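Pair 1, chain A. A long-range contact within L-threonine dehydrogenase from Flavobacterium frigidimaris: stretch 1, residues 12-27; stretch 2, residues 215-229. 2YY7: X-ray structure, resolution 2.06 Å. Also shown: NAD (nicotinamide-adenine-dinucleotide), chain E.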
# COMPACT_ATOMS: atom_id res chain seq x y z
N GLY A 12 24.00 2.81 -8.94
CA GLY A 12 23.77 2.41 -7.56
C GLY A 12 24.54 1.17 -7.13
O GLY A 12 25.27 0.57 -7.92
N GLN A 13 24.36 0.79 -5.87
CA GLN A 13 25.03 -0.38 -5.31
C GLN A 13 24.74 -1.63 -6.14
O GLN A 13 25.65 -2.41 -6.42
CB GLN A 13 24.61 -0.61 -3.86
CG GLN A 13 25.49 -1.63 -3.12
CD GLN A 13 24.87 -2.18 -1.85
OE1 GLN A 13 25.54 -2.86 -1.06
NE2 GLN A 13 23.59 -1.91 -1.64
N ILE A 14 23.48 -1.83 -6.52
CA ILE A 14 23.10 -3.00 -7.31
C ILE A 14 23.35 -2.77 -8.79
O ILE A 14 23.95 -3.60 -9.48
CB ILE A 14 21.61 -3.36 -7.15
CG1 ILE A 14 21.26 -3.55 -5.67
CG2 ILE A 14 21.30 -4.64 -7.93
CD1 ILE A 14 19.78 -3.76 -5.42
N GLY A 15 22.89 -1.61 -9.28
CA GLY A 15 23.03 -1.26 -10.67
C GLY A 15 24.43 -1.44 -11.24
O GLY A 15 24.59 -1.86 -12.39
N THR A 16 25.44 -1.13 -10.43
CA THR A 16 26.84 -1.25 -10.84
C THR A 16 27.16 -2.68 -11.28
O THR A 16 27.68 -2.91 -12.37
CB THR A 16 27.80 -0.85 -9.70
OG1 THR A 16 27.63 0.54 -9.39
CG2 THR A 16 29.25 -1.10 -10.10
N GLU A 17 26.84 -3.64 -10.41
CA GLU A 17 27.10 -5.05 -10.69
C GLU A 17 26.13 -5.63 -11.72
O GLU A 17 26.53 -6.42 -12.57
CB GLU A 17 27.00 -5.86 -9.39
CG GLU A 17 28.06 -5.51 -8.37
CD GLU A 17 29.47 -5.78 -8.87
OE1 GLU A 17 29.73 -6.93 -9.30
OE2 GLU A 17 30.31 -4.86 -8.83
N LEU A 18 24.87 -5.23 -11.63
CA LEU A 18 23.83 -5.70 -12.54
C LEU A 18 24.17 -5.34 -13.99
O LEU A 18 24.01 -6.17 -14.89
CB LEU A 18 22.48 -5.09 -12.17
CG LEU A 18 21.31 -5.44 -13.09
CD1 LEU A 18 21.00 -6.93 -13.00
CD2 LEU A 18 20.10 -4.63 -12.68
N THR A 19 24.63 -4.11 -14.20
CA THR A 19 24.99 -3.65 -15.53
C THR A 19 26.17 -4.45 -16.09
O THR A 19 26.16 -4.86 -17.25
CB THR A 19 25.37 -2.15 -15.51
OG1 THR A 19 24.26 -1.38 -15.03
CG2 THR A 19 25.75 -1.66 -16.91
N GLN A 20 27.17 -4.69 -15.25
CA GLN A 20 28.35 -5.44 -15.67
C GLN A 20 28.00 -6.87 -16.06
O GLN A 20 28.41 -7.34 -17.12
CB GLN A 20 29.40 -5.46 -14.55
CG GLN A 20 30.73 -6.09 -14.95
CD GLN A 20 31.75 -6.10 -13.81
OE1 GLN A 20 31.51 -6.69 -12.76
NE2 GLN A 20 32.88 -5.45 -14.03
N LYS A 21 27.24 -7.54 -15.21
CA LYS A 21 26.84 -8.92 -15.47
C LYS A 21 25.97 -9.04 -16.72
O LYS A 21 26.16 -9.94 -17.54
CB LYS A 21 26.10 -9.49 -14.26
CG LYS A 21 25.71 -10.95 -14.38
CD LYS A 21 26.91 -11.86 -14.55
CE LYS A 21 26.47 -13.32 -14.62
NZ LYS A 21 27.62 -14.24 -14.82
N LEU A 22 25.01 -8.14 -16.87
CA LEU A 22 24.14 -8.16 -18.04
C LEU A 22 24.95 -7.96 -19.32
O LEU A 22 24.69 -8.61 -20.34
CB LEU A 22 23.07 -7.07 -17.91
CG LEU A 22 21.62 -7.48 -17.64
CD1 LEU A 22 21.54 -8.85 -16.99
CD2 LEU A 22 20.96 -6.42 -16.77
N ARG A 23 25.93 -7.07 -19.28
CA ARG A 23 26.77 -6.80 -20.44
C ARG A 23 27.64 -8.00 -20.83
O ARG A 23 27.95 -8.18 -22.01
CB ARG A 23 27.64 -5.55 -20.20
CG ARG A 23 26.84 -4.26 -20.34
CD ARG A 23 27.63 -3.02 -19.99
NE ARG A 23 26.89 -1.81 -20.37
CZ ARG A 23 27.18 -0.59 -19.94
NH1 ARG A 23 28.20 -0.38 -19.12
NH2 ARG A 23 26.45 0.44 -20.35
N LYS A 24 28.02 -8.80 -19.84
CA LYS A 24 28.83 -9.99 -20.11
C LYS A 24 27.97 -11.06 -20.77
O LYS A 24 28.43 -11.80 -21.64
CB LYS A 24 29.40 -10.55 -18.80
CG LYS A 24 30.47 -9.68 -18.16
CD LYS A 24 30.92 -10.21 -16.80
CE LYS A 24 31.55 -11.59 -16.90
NZ LYS A 24 30.55 -12.67 -17.16
N LEU A 25 26.70 -11.13 -20.36
CA LEU A 25 25.77 -12.11 -20.88
C LEU A 25 25.14 -11.74 -22.22
O LEU A 25 24.98 -12.61 -23.08
CB LEU A 25 24.63 -12.35 -19.88
CG LEU A 25 24.93 -12.97 -18.51
CD1 LEU A 25 23.63 -13.04 -17.71
CD2 LEU A 25 25.53 -14.36 -18.68
N TYR A 26 24.79 -10.47 -22.40
CA TYR A 26 24.13 -10.07 -23.64
C TYR A 26 24.87 -9.10 -24.54
O TYR A 26 24.37 -8.75 -25.61
CB TYR A 26 22.75 -9.49 -23.33
CG TYR A 26 21.85 -10.43 -22.56
CD1 TYR A 26 21.65 -10.26 -21.19
CD2 TYR A 26 21.19 -11.48 -23.19
CE1 TYR A 26 20.82 -11.11 -20.47
CE2 TYR A 26 20.36 -12.35 -22.47
CZ TYR A 26 20.18 -12.15 -21.11
OH TYR A 26 19.36 -13.00 -20.39
N GLY A 27 26.06 -8.66 -24.13
CA GLY A 27 26.80 -7.73 -24.97
C GLY A 27 26.82 -6.33 -24.39
O GLY A 27 25.80 -5.83 -23.91
N TYR A 215 24.49 -11.80 -0.35
CA TYR A 215 25.68 -11.25 -0.99
C TYR A 215 25.23 -10.76 -2.37
O TYR A 215 24.37 -11.39 -3.00
CB TYR A 215 26.75 -12.34 -1.14
CG TYR A 215 28.13 -11.79 -1.46
CD1 TYR A 215 29.06 -12.56 -2.15
CD2 TYR A 215 28.51 -10.52 -1.04
CE1 TYR A 215 30.34 -12.08 -2.42
CE2 TYR A 215 29.79 -10.03 -1.31
CZ TYR A 215 30.70 -10.82 -2.00
OH TYR A 215 31.95 -10.34 -2.27
N MET A 216 25.81 -9.66 -2.84
CA MET A 216 25.41 -9.10 -4.14
C MET A 216 25.44 -10.07 -5.32
O MET A 216 24.56 -10.04 -6.18
CB MET A 216 26.26 -7.86 -4.46
CG MET A 216 25.78 -7.05 -5.67
SD MET A 216 24.13 -6.32 -5.45
CE MET A 216 24.52 -4.97 -4.32
N ASP A 217 26.45 -10.94 -5.39
CA ASP A 217 26.53 -11.90 -6.49
C ASP A 217 25.24 -12.72 -6.59
O ASP A 217 24.77 -13.03 -7.69
CB ASP A 217 27.70 -12.87 -6.30
CG ASP A 217 29.06 -12.19 -6.45
OD1 ASP A 217 30.06 -12.92 -6.57
OD2 ASP A 217 29.12 -10.95 -6.44
N ASP A 218 24.69 -13.07 -5.44
CA ASP A 218 23.46 -13.85 -5.39
C ASP A 218 22.28 -12.98 -5.83
O ASP A 218 21.44 -13.42 -6.61
CB ASP A 218 23.24 -14.37 -3.97
CG ASP A 218 24.03 -15.63 -3.68
OD1 ASP A 218 24.38 -15.86 -2.50
OD2 ASP A 218 24.30 -16.39 -4.63
N ALA A 219 22.24 -11.76 -5.31
CA ALA A 219 21.16 -10.85 -5.66
C ALA A 219 21.12 -10.64 -7.17
O ALA A 219 20.05 -10.61 -7.77
CB ALA A 219 21.35 -9.51 -4.95
N ILE A 220 22.29 -10.50 -7.79
CA ILE A 220 22.37 -10.30 -9.24
C ILE A 220 21.91 -11.54 -10.01
O ILE A 220 21.18 -11.44 -10.99
CB ILE A 220 23.81 -9.95 -9.66
CG1 ILE A 220 24.26 -8.66 -8.98
CG2 ILE A 220 23.89 -9.82 -11.18
CD1 ILE A 220 23.37 -7.46 -9.28
N ASP A 221 22.35 -12.71 -9.57
CA ASP A 221 21.94 -13.95 -10.24
C ASP A 221 20.43 -14.09 -10.16
O ASP A 221 19.78 -14.47 -11.14
CB ASP A 221 22.62 -15.15 -9.57
CG ASP A 221 24.09 -15.28 -9.96
OD1 ASP A 221 24.82 -16.05 -9.31
OD2 ASP A 221 24.51 -14.61 -10.93
N ALA A 222 19.86 -13.77 -9.01
CA ALA A 222 18.42 -13.85 -8.80
C ALA A 222 17.70 -12.95 -9.79
O ALA A 222 16.76 -13.36 -10.46
CB ALA A 222 18.07 -13.45 -7.37
N THR A 223 18.16 -11.70 -9.87
CA THR A 223 17.58 -10.71 -10.76
C THR A 223 17.58 -11.17 -12.21
O THR A 223 16.56 -11.12 -12.89
CB THR A 223 18.33 -9.37 -10.67
OG1 THR A 223 18.31 -8.91 -9.31
CG2 THR A 223 17.69 -8.32 -11.57
N ILE A 224 18.73 -11.63 -12.68
CA ILE A 224 18.86 -12.09 -14.06
C ILE A 224 18.07 -13.36 -14.33
O ILE A 224 17.42 -13.48 -15.37
CB ILE A 224 20.35 -12.34 -14.41
CG1 ILE A 224 21.12 -11.01 -14.31
CG2 ILE A 224 20.47 -12.95 -15.80
CD1 ILE A 224 22.60 -11.15 -14.55
N ASN A 225 18.11 -14.31 -13.41
CA ASN A 225 17.40 -15.56 -13.60
C ASN A 225 15.88 -15.44 -13.64
O ASN A 225 15.24 -16.08 -14.47
CB ASN A 225 17.82 -16.58 -12.54
CG ASN A 225 19.24 -17.08 -12.75
OD1 ASN A 225 19.78 -16.99 -13.85
ND2 ASN A 225 19.84 -17.63 -11.70
N ILE A 226 15.29 -14.62 -12.77
CA ILE A 226 13.84 -14.47 -12.79
C ILE A 226 13.41 -13.78 -14.09
O ILE A 226 12.34 -14.05 -14.62
CB ILE A 226 13.31 -13.66 -11.57
CG1 ILE A 226 11.78 -13.71 -11.55
CG2 ILE A 226 13.79 -12.22 -11.64
CD1 ILE A 226 11.14 -13.12 -10.30
N MET A 227 14.27 -12.90 -14.60
CA MET A 227 13.97 -12.18 -15.83
C MET A 227 14.13 -13.04 -17.09
O MET A 227 13.38 -12.86 -18.06
CB MET A 227 14.85 -10.93 -15.94
CG MET A 227 14.37 -9.77 -15.08
SD MET A 227 12.79 -9.07 -15.66
CE MET A 227 13.37 -7.84 -16.78
N LYS A 228 15.09 -13.95 -17.10
CA LYS A 228 15.29 -14.81 -18.27
C LYS A 228 14.38 -16.03 -18.27
O LYS A 228 14.24 -16.71 -19.29
CB LYS A 228 16.75 -15.27 -18.37
CG LYS A 228 17.16 -16.25 -17.28
CD LYS A 228 18.43 -17.00 -17.65
CE LYS A 228 19.61 -16.06 -17.88
NZ LYS A 228 20.86 -16.82 -18.15
N ALA A 229 13.75 -16.31 -17.14
CA ALA A 229 12.86 -17.47 -17.04
C ALA A 229 11.63 -17.33 -17.92
O ALA A 229 11.16 -16.22 -18.20
CB ALA A 229 12.44 -17.68 -15.59
PA NAD E . 21.41 3.04 -4.56
O1A NAD E . 22.78 2.54 -4.28
O2A NAD E . 20.93 4.13 -3.68
O5B NAD E . 21.22 3.36 -6.10
C5B NAD E . 20.17 4.17 -6.55
C4B NAD E . 20.58 4.83 -7.85
O4B NAD E . 19.43 5.48 -8.38
C3B NAD E . 21.69 5.88 -7.64
O3B NAD E . 22.80 5.66 -8.53
C2B NAD E . 20.95 7.21 -7.87
O2B NAD E . 21.80 8.21 -8.42
C1B NAD E . 19.83 6.77 -8.83
N9A NAD E . 18.72 7.74 -8.87
C8A NAD E . 18.14 8.39 -7.78
N7A NAD E . 17.18 9.19 -8.24
C5A NAD E . 17.13 9.04 -9.58
C6A NAD E . 16.35 9.66 -10.55
N6A NAD E . 15.51 10.62 -10.21
N1A NAD E . 16.54 9.34 -11.87
C2A NAD E . 17.49 8.41 -12.25
N3A NAD E . 18.29 7.80 -11.30
C4A NAD E . 18.10 8.14 -9.99
O3 NAD E . 20.36 1.84 -4.32
PN NAD E . 20.55 0.24 -4.56
O1N NAD E . 21.27 -0.06 -5.85
O2N NAD E . 20.99 -0.31 -3.25
O5D NAD E . 19.01 -0.22 -4.74
C5D NAD E . 18.42 -0.32 -6.05
C4D NAD E . 16.97 -0.87 -5.89
O4D NAD E . 16.99 -2.07 -5.14
C3D NAD E . 16.04 0.06 -5.12
O3D NAD E . 14.72 -0.07 -5.66
C2D NAD E . 16.02 -0.51 -3.73
O2D NAD E . 14.87 -0.07 -3.07
C1D NAD E . 16.10 -2.02 -4.00
N1N NAD E . 16.62 -2.73 -2.81
C2N NAD E . 17.94 -2.57 -2.44
C3N NAD E . 18.41 -3.24 -1.32
C7N NAD E . 19.87 -3.18 -0.95
O7N NAD E . 20.21 -3.82 0.23
N7N NAD E . 20.77 -2.50 -1.68
C4N NAD E . 17.55 -4.05 -0.56
C5N NAD E . 16.23 -4.23 -0.97
C6N NAD E . 15.76 -3.55 -2.07
O HOH W 1 28.00 -8.83 -7.45

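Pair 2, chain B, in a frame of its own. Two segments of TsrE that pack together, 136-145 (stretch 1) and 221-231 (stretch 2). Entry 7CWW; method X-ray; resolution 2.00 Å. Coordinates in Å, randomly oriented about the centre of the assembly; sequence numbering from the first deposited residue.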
# COMPACT_ATOMS: atom_id res chain seq x y z
N ALA B 136 -3.08 11.80 8.55
CA ALA B 136 -4.04 12.50 7.72
C ALA B 136 -3.64 12.45 6.25
O ALA B 136 -4.49 12.28 5.37
CB ALA B 136 -4.19 13.95 8.19
N VAL B 137 -2.35 12.60 5.98
CA VAL B 137 -1.87 12.50 4.60
C VAL B 137 -2.16 11.12 4.04
O VAL B 137 -2.60 10.98 2.90
CB VAL B 137 -0.37 12.86 4.55
CG1 VAL B 137 0.24 12.38 3.25
CG2 VAL B 137 -0.20 14.37 4.68
N ALA B 138 -1.94 10.08 4.85
CA ALA B 138 -2.22 8.72 4.39
C ALA B 138 -3.71 8.50 4.17
O ALA B 138 -4.12 7.91 3.17
CB ALA B 138 -1.67 7.70 5.41
N PHE B 139 -4.53 8.98 5.10
CA PHE B 139 -5.98 8.91 4.92
C PHE B 139 -6.38 9.55 3.59
O PHE B 139 -7.15 8.97 2.82
CB PHE B 139 -6.68 9.62 6.09
CG PHE B 139 -8.19 9.49 6.08
CD1 PHE B 139 -8.82 8.39 6.65
CD2 PHE B 139 -8.98 10.50 5.54
CE1 PHE B 139 -10.21 8.27 6.67
CE2 PHE B 139 -10.38 10.40 5.56
CZ PHE B 139 -10.99 9.28 6.12
N ASP B 140 -5.81 10.72 3.29
CA ASP B 140 -6.14 11.43 2.05
C ASP B 140 -5.88 10.57 0.82
O ASP B 140 -6.75 10.43 -0.04
CB ASP B 140 -5.35 12.73 1.95
CG ASP B 140 -5.88 13.83 2.86
OD1 ASP B 140 -6.93 13.62 3.51
OD2 ASP B 140 -5.23 14.89 2.93
N PHE B 141 -4.66 10.03 0.69
CA PHE B 141 -4.39 9.37 -0.59
C PHE B 141 -5.03 7.99 -0.66
O PHE B 141 -5.37 7.54 -1.76
CB PHE B 141 -2.87 9.35 -0.89
CG PHE B 141 -2.05 8.29 -0.15
CD1 PHE B 141 -2.04 6.96 -0.56
CD2 PHE B 141 -1.18 8.67 0.87
CE1 PHE B 141 -1.23 6.01 0.10
CE2 PHE B 141 -0.37 7.73 1.53
CZ PHE B 141 -0.41 6.40 1.14
N LEU B 142 -5.26 7.33 0.48
CA LEU B 142 -5.96 6.05 0.45
C LEU B 142 -7.41 6.23 0.01
O LEU B 142 -7.92 5.48 -0.83
CB LEU B 142 -5.89 5.38 1.82
CG LEU B 142 -4.52 4.85 2.22
CD1 LEU B 142 -4.61 4.33 3.65
CD2 LEU B 142 -4.02 3.76 1.24
N VAL B 143 -8.11 7.22 0.58
CA VAL B 143 -9.51 7.45 0.18
C VAL B 143 -9.58 7.72 -1.32
O VAL B 143 -10.35 7.09 -2.06
CB VAL B 143 -10.12 8.60 0.99
CG1 VAL B 143 -11.42 9.07 0.35
CG2 VAL B 143 -10.38 8.18 2.45
N CYS B 144 -8.76 8.66 -1.79
CA CYS B 144 -8.73 9.02 -3.20
C CYS B 144 -8.32 7.85 -4.10
O CYS B 144 -8.84 7.74 -5.22
CB CYS B 144 -7.77 10.19 -3.38
SG CYS B 144 -8.44 11.67 -2.58
N THR B 145 -7.42 6.97 -3.64
CA THR B 145 -7.01 5.86 -4.50
C THR B 145 -8.18 4.93 -4.79
O THR B 145 -8.35 4.47 -5.93
CB THR B 145 -5.86 5.10 -3.85
OG1 THR B 145 -4.71 5.95 -3.83
CG2 THR B 145 -5.51 3.84 -4.65
N ASP B 221 -8.52 20.08 -7.19
CA ASP B 221 -8.94 20.39 -5.83
C ASP B 221 -8.44 19.39 -4.80
O ASP B 221 -8.72 19.55 -3.60
CB ASP B 221 -10.47 20.49 -5.77
CG ASP B 221 -11.00 21.72 -6.50
OD1 ASP B 221 -10.28 22.74 -6.59
OD2 ASP B 221 -12.14 21.66 -7.01
N VAL B 222 -7.71 18.36 -5.22
CA VAL B 222 -7.22 17.34 -4.30
C VAL B 222 -5.99 17.89 -3.59
O VAL B 222 -5.20 18.61 -4.22
CB VAL B 222 -6.91 16.03 -5.06
CG1 VAL B 222 -6.11 15.07 -4.21
CG2 VAL B 222 -8.20 15.36 -5.55
N PRO B 223 -5.78 17.61 -2.29
CA PRO B 223 -4.54 18.05 -1.62
C PRO B 223 -3.30 17.66 -2.41
O PRO B 223 -3.22 16.57 -2.99
CB PRO B 223 -4.60 17.33 -0.27
CG PRO B 223 -6.06 17.17 -0.01
CD PRO B 223 -6.74 17.00 -1.35
N GLU B 224 -2.31 18.56 -2.40
CA GLU B 224 -1.16 18.49 -3.30
C GLU B 224 -0.46 17.13 -3.24
O GLU B 224 -0.10 16.57 -4.29
CB GLU B 224 -0.17 19.60 -2.96
CG GLU B 224 1.07 19.63 -3.85
CD GLU B 224 2.11 20.62 -3.36
OE1 GLU B 224 3.32 20.37 -3.58
OE2 GLU B 224 1.73 21.64 -2.75
N LEU B 225 -0.20 16.61 -2.04
CA LEU B 225 0.53 15.35 -1.96
C LEU B 225 -0.31 14.19 -2.49
O LEU B 225 0.21 13.30 -3.18
CB LEU B 225 0.96 15.09 -0.51
CG LEU B 225 2.04 16.01 0.05
CD1 LEU B 225 2.29 15.77 1.54
CD2 LEU B 225 3.32 15.83 -0.75
N ALA B 226 -1.60 14.17 -2.16
CA ALA B 226 -2.46 13.11 -2.68
C ALA B 226 -2.56 13.22 -4.18
O ALA B 226 -2.51 12.20 -4.89
CB ALA B 226 -3.85 13.20 -2.04
N ARG B 227 -2.69 14.45 -4.69
CA ARG B 227 -2.81 14.65 -6.13
C ARG B 227 -1.62 14.05 -6.86
O ARG B 227 -1.78 13.35 -7.87
CB ARG B 227 -2.93 16.15 -6.43
CG ARG B 227 -3.33 16.47 -7.86
CD ARG B 227 -3.39 18.00 -8.07
NE ARG B 227 -3.50 18.35 -9.48
CZ ARG B 227 -3.04 19.48 -10.01
NH1 ARG B 227 -2.44 20.38 -9.25
NH2 ARG B 227 -3.19 19.71 -11.31
N GLU B 228 -0.41 14.32 -6.37
CA GLU B 228 0.79 13.79 -7.03
C GLU B 228 0.81 12.27 -6.98
O GLU B 228 1.14 11.61 -7.97
CB GLU B 228 2.06 14.38 -6.38
CG GLU B 228 3.38 13.99 -7.04
CD GLU B 228 3.59 14.66 -8.40
OE1 GLU B 228 2.81 15.58 -8.75
OE2 GLU B 228 4.53 14.28 -9.13
N TRP B 229 0.44 11.69 -5.83
CA TRP B 229 0.31 10.24 -5.75
C TRP B 229 -0.68 9.73 -6.79
O TRP B 229 -0.39 8.78 -7.53
CB TRP B 229 -0.14 9.81 -4.36
CG TRP B 229 -0.64 8.38 -4.36
CD1 TRP B 229 -1.94 7.96 -4.34
CD2 TRP B 229 0.17 7.18 -4.40
NE1 TRP B 229 -1.99 6.58 -4.36
CE2 TRP B 229 -0.71 6.08 -4.41
CE3 TRP B 229 1.55 6.95 -4.46
CZ2 TRP B 229 -0.25 4.75 -4.44
CZ3 TRP B 229 2.00 5.62 -4.50
CH2 TRP B 229 1.09 4.54 -4.48
N LEU B 230 -1.88 10.35 -6.86
CA LEU B 230 -2.93 9.83 -7.73
C LEU B 230 -2.52 9.89 -9.20
O LEU B 230 -2.73 8.92 -9.93
CB LEU B 230 -4.24 10.61 -7.53
CG LEU B 230 -4.80 10.45 -6.11
CD1 LEU B 230 -5.74 11.60 -5.76
CD2 LEU B 230 -5.46 9.07 -5.92
N VAL B 231 -1.96 11.03 -9.64
CA VAL B 231 -1.67 11.16 -11.07
C VAL B 231 -0.57 10.17 -11.47
O VAL B 231 -0.62 9.58 -12.56
CB VAL B 231 -1.32 12.62 -11.45
CG1 VAL B 231 -2.50 13.55 -11.16
CG2 VAL B 231 -0.08 13.11 -10.72
O HOH W 2 -2.42 15.12 0.96

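What most sharply separates the two contacts? Pair 2 ties its helices together with a direct hydrogen bond, whereas pair 1 has none across its stretches. In pair 2, NE1 of Trp229(B) donates to OG1 of Thr145(B) at 2.8 Å, and that OG1 in turn donates to the backbone O of Phe141(B) at 2.7 Å, so the hydroxyl serves both helices at once. The matching residues in pair 1 are Thr223(A) and Leu22(A). Leu22(A) occupies almost the same space as Thr145(B) but offers only carbon, and its CD1 packs 3.5 Å from CG1 of Ile224(A).

What backbone geometry do they share? In each pair two helices run in broadly the same direction and cross with a negative angle, -58° in pair 1 and -39° in pair 2, with axes approaching to 9.8 Å and 8.8 Å. Fourteen central residues superpose to 0.8 Å. The closest CA atoms fall at matched positions: CA of Leu18(A) lies 5.8 Å from CA of Ile220(A), and CA of Phe141(B) lies 4.7 Å from CA of Ala226(B).

How is the space at this crossing filled? Pair 1 uses a knob: the side chain of Ile220(A) sits among Ile14(A), Glu17(A), Leu18(A) and Lys21(A), its CD1 3.8 Å from CB of Leu18(A). Pair 2 has the small Ala226(B) there, whose CB meets CB of Phe141(B) at 4.1 Å. Phe141(B), at the crossing itself, directs its ring edge at the face of Trp229(B), about one turn after Ala226(B), with CD1 of Phe141(B) 3.8 Å from NE1 of Trp229(B). At the corresponding place in pair 1, CD1 of Leu18(A) merely touches CG2 of Thr223(A) at 3.9 Å.

What happens on the side of Lys21(A) and Cys144(B), and at the acidic residues? Ile224(A) and Leu230(B) correspond, and each packs against one of the matched pair Lys21(A) and Cys144(B). CD1 of Ile224(A) lies 3.1 Å from CG of Lys21(A), so the aliphatic part of the lysine does the packing; in pair 2, CD1 of Leu230(B) lies 3.4 Å from CB of Cys144(B). Acidic residues also match at Glu17(A) and Asp140(B), and each reaches the other helix through water. In pair 1 a water donates to OE1 of Glu17(A) at 3.2 Å and to OD2 of Asp217(A) at 2.6 Å. The bridge in pair 2 is weak at both ends: its water donates to OD2 of Asp140(B) and accepts from N of Ala226(B), each at 3.4 Å.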